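Local coordinates for protein transcriptional regulator (Pseudomonas aeruginosa, PDB 3E7Q) that probably acts as a TetR-family transcriptional repressor, binding DNA through a helix-turn-helix and pairing through its C-terminal helices, at the interface of chains A and B. Residues are numbered along the deposited sequence; one frame, centred on the assembly and turned at random. Chains: chain A/B, transcriptional regulator.

The interface of chains A and B. Residues chain A 130, 134, 138, 164; chain B 173, 176, 183-184.
A:Tyr134 and B:Glu176 meet between helix 124-152 of chain A and helix 159-179 of chain B, the element that in chain A carries A:Ile164, while the loop after it brings B:Thr183 and B:Phe184, its backbone passing from helical at the first to extended at the second. A:His130, A:Tyr134 and A:Arg138 recur at four-residue intervals and therefore point the same way. The B:Glu176 chain leaves with CG anti to the backbone N (chi1 -172°) and bends at chi2, which brings its carboxylate above the A:Tyr134 ring plane, diagonally off the CE2 rim; the modelled approach there is too short to be evidence of tight packing. The A:His130 ring lies nearly coplanar with that carboxylate, the planes 9° apart, and OE1 sits at the ring edge. NE2 of A:His130 makes a weak hydrogen bond to B:Glu176 OE1 at 3.1 Å, bent to 135° at the hydrogen. The other carboxylate oxygen is held from within chain B: the hydroxyl OG1 of B:Thr183 donates to B:Glu176 OE2 over 2.6 Å, on its anti side and somewhat out of plane. This bond ties the loop to the helix and should limit rotation of the carboxylate. Bent at chi3, A:Arg138 sets NE over the rim of the opposite A:Tyr134 face, with the phenol OH at its guanidinium edge, in plane. Its NH1, across the phenol plane and 5.0 Å from B:Glu176 OE2, is too far for a salt bridge, though its charge may favour the carboxylate. The methyl CG2 of B:Thr183 faces chain A, 3.8 Å from A:Ile164 CD1. A:Ile164 also sets its CG2 methyl above the B:Phe184 ring plane, just outside the rim and 3.5 Å from CD2, and the same methyl reaches B:Leu173 CD2 at 4.0 Å, giving an apolar flank. In the fold, the patch lies in the helical C-terminal region, away from the N-terminal helix-turn-helix; the two-fold symmetry of the A-B pair repeats it, consistent with the dimers usual for TetR-family regulators.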
ATOM      1  N   HIS A 130       6.767  -2.599 -12.266  1.00 52.37           N
ATOM      2  CA  HIS A 130       6.720  -1.778 -11.072  1.00 52.98           C
ATOM      3  C   HIS A 130       7.849  -0.716 -11.052  1.00 52.91           C
ATOM      4  O   HIS A 130       7.589   0.474 -10.902  1.00 52.60           O
ATOM      5  CB  HIS A 130       6.758  -2.626  -9.801  1.00 52.48           C
ATOM      6  CG  HIS A 130       6.953  -1.806  -8.578  1.00 52.42           C
ATOM      7  ND1 HIS A 130       5.932  -1.089  -7.994  1.00 49.97           N
ATOM      8  CD2 HIS A 130       8.077  -1.495  -7.898  1.00 51.82           C
ATOM      9  CE1 HIS A 130       6.417  -0.408  -6.974  1.00 54.53           C
ATOM     10  NE2 HIS A 130       7.720  -0.633  -6.900  1.00 53.01           N
ATOM     11  N   TYR A 134       6.833   3.067 -11.332  1.00 53.25           N
ATOM     12  CA  TYR A 134       7.101   3.851 -10.119  1.00 54.27           C
ATOM     13  C   TYR A 134       8.214   4.903 -10.364  1.00 53.58           C
ATOM     14  O   TYR A 134       8.114   6.014  -9.886  1.00 54.24           O
ATOM     15  CB  TYR A 134       7.315   2.934  -8.897  1.00 55.27           C
ATOM     16  CG  TYR A 134       7.682   3.620  -7.609  1.00 55.13           C
ATOM     17  CD1 TYR A 134       6.866   4.623  -7.011  1.00 58.00           C
ATOM     18  CD2 TYR A 134       8.847   3.257  -6.963  1.00 56.87           C
ATOM     19  CE1 TYR A 134       7.266   5.246  -5.781  1.00 57.03           C
ATOM     20  CE2 TYR A 134       9.243   3.854  -5.756  1.00 57.89           C
ATOM     21  CZ  TYR A 134       8.485   4.844  -5.179  1.00 57.41           C
ATOM     22  OH  TYR A 134       9.033   5.361  -4.016  1.00 57.31           O
ATOM     23  N   ARG A 138       7.597   8.971 -10.146  1.00 46.04           N
ATOM     24  CA  ARG A 138       8.449   9.863  -9.372  1.00 46.65           C
ATOM     25  C   ARG A 138       9.165  10.901 -10.253  1.00 45.88           C
ATOM     26  O   ARG A 138       9.321  12.063  -9.833  1.00 46.33           O
ATOM     27  CB  ARG A 138       9.485   9.048  -8.572  1.00 47.11           C
ATOM     28  CG  ARG A 138       8.939   8.296  -7.328  1.00 48.72           C
ATOM     29  CD  ARG A 138      10.108   7.673  -6.537  1.00 49.32           C
ATOM     30  NE  ARG A 138      11.096   7.194  -7.533  1.00 54.04           N
ATOM     31  CZ  ARG A 138      11.421   5.925  -7.768  1.00 53.23           C
ATOM     32  NH1 ARG A 138      10.937   4.965  -7.040  1.00 53.78           N
ATOM     33  NH2 ARG A 138      12.265   5.610  -8.728  1.00 53.12           N
ATOM     34  N   ILE A 164      10.139  10.765  -3.324  1.00 36.84           N
ATOM     35  CA  ILE A 164       9.875   9.518  -2.630  1.00 36.88           C
ATOM     36  C   ILE A 164       8.915   9.802  -1.438  1.00 37.50           C
ATOM     37  O   ILE A 164       8.010   9.030  -1.176  1.00 37.17           O
ATOM     38  CB  ILE A 164      11.234   8.862  -2.122  1.00 37.07           C
ATOM     39  CG1 ILE A 164      12.040   8.266  -3.288  1.00 37.42           C
ATOM     40  CG2 ILE A 164      11.002   7.791  -1.052  1.00 35.74           C
ATOM     41  CD1 ILE A 164      13.525   7.841  -2.906  1.00 33.67           C
TER
ATOM     42  N   LEU B 173       5.775   4.603   2.625  1.00 39.74           N
ATOM     43  CA  LEU B 173       7.181   4.271   2.755  1.00 40.15           C
ATOM     44  C   LEU B 173       7.458   2.801   3.081  1.00 40.67           C
ATOM     45  O   LEU B 173       8.398   2.194   2.568  1.00 40.13           O
ATOM     46  CB  LEU B 173       7.817   5.162   3.821  1.00 41.42           C
ATOM     47  CG  LEU B 173       7.932   6.670   3.492  1.00 39.24           C
ATOM     48  CD1 LEU B 173       8.446   7.206   4.719  1.00 33.89           C
ATOM     49  CD2 LEU B 173       8.847   6.994   2.261  1.00 36.79           C
ATOM     50  N   GLU B 176       6.790   0.880  -0.243  1.00 44.66           N
ATOM     51  CA  GLU B 176       7.902   1.005  -1.160  1.00 45.20           C
ATOM     52  C   GLU B 176       9.187   0.299  -0.736  1.00 44.88           C
ATOM     53  O   GLU B 176       9.885  -0.174  -1.597  1.00 43.93           O
ATOM     54  CB  GLU B 176       8.200   2.461  -1.527  1.00 45.94           C
ATOM     55  CG  GLU B 176       9.256   2.572  -2.663  1.00 49.58           C
ATOM     56  CD  GLU B 176       9.198   1.443  -3.788  1.00 57.39           C
ATOM     57  OE1 GLU B 176       8.080   1.060  -4.302  1.00 59.25           O
ATOM     58  OE2 GLU B 176      10.321   0.978  -4.165  1.00 60.95           O
ATOM     59  N   THR B 183      15.174   1.425  -3.152  1.00 45.48           N
ATOM     60  CA  THR B 183      14.786   2.799  -3.510  1.00 45.25           C
ATOM     61  C   THR B 183      15.381   3.832  -2.519  1.00 45.18           C
ATOM     62  O   THR B 183      15.909   4.877  -2.928  1.00 44.97           O
ATOM     63  CB  THR B 183      13.263   2.908  -3.561  1.00 46.09           C
ATOM     64  OG1 THR B 183      12.736   1.883  -4.438  1.00 46.64           O
ATOM     65  CG2 THR B 183      12.794   4.327  -4.005  1.00 46.07           C
ATOM     66  N   PHE B 184      15.323   3.518  -1.220  1.00 43.61           N
ATOM     67  CA  PHE B 184      15.821   4.411  -0.212  1.00 43.32           C
ATOM     68  C   PHE B 184      16.119   3.551   0.997  1.00 43.93           C
ATOM     69  O   PHE B 184      15.492   2.502   1.157  1.00 44.35           O
ATOM     70  CB  PHE B 184      14.782   5.490   0.098  1.00 42.90           C
ATOM     71  CG  PHE B 184      13.534   4.964   0.700  1.00 41.73           C
ATOM     72  CD1 PHE B 184      13.441   4.785   2.075  1.00 41.75           C
ATOM     73  CD2 PHE B 184      12.417   4.687  -0.104  1.00 41.87           C
ATOM     74  CE1 PHE B 184      12.272   4.262   2.643  1.00 41.55           C
ATOM     75  CE2 PHE B 184      11.247   4.193   0.456  1.00 42.45           C
ATOM     76  CZ  PHE B 184      11.183   3.961   1.827  1.00 42.34           C
TER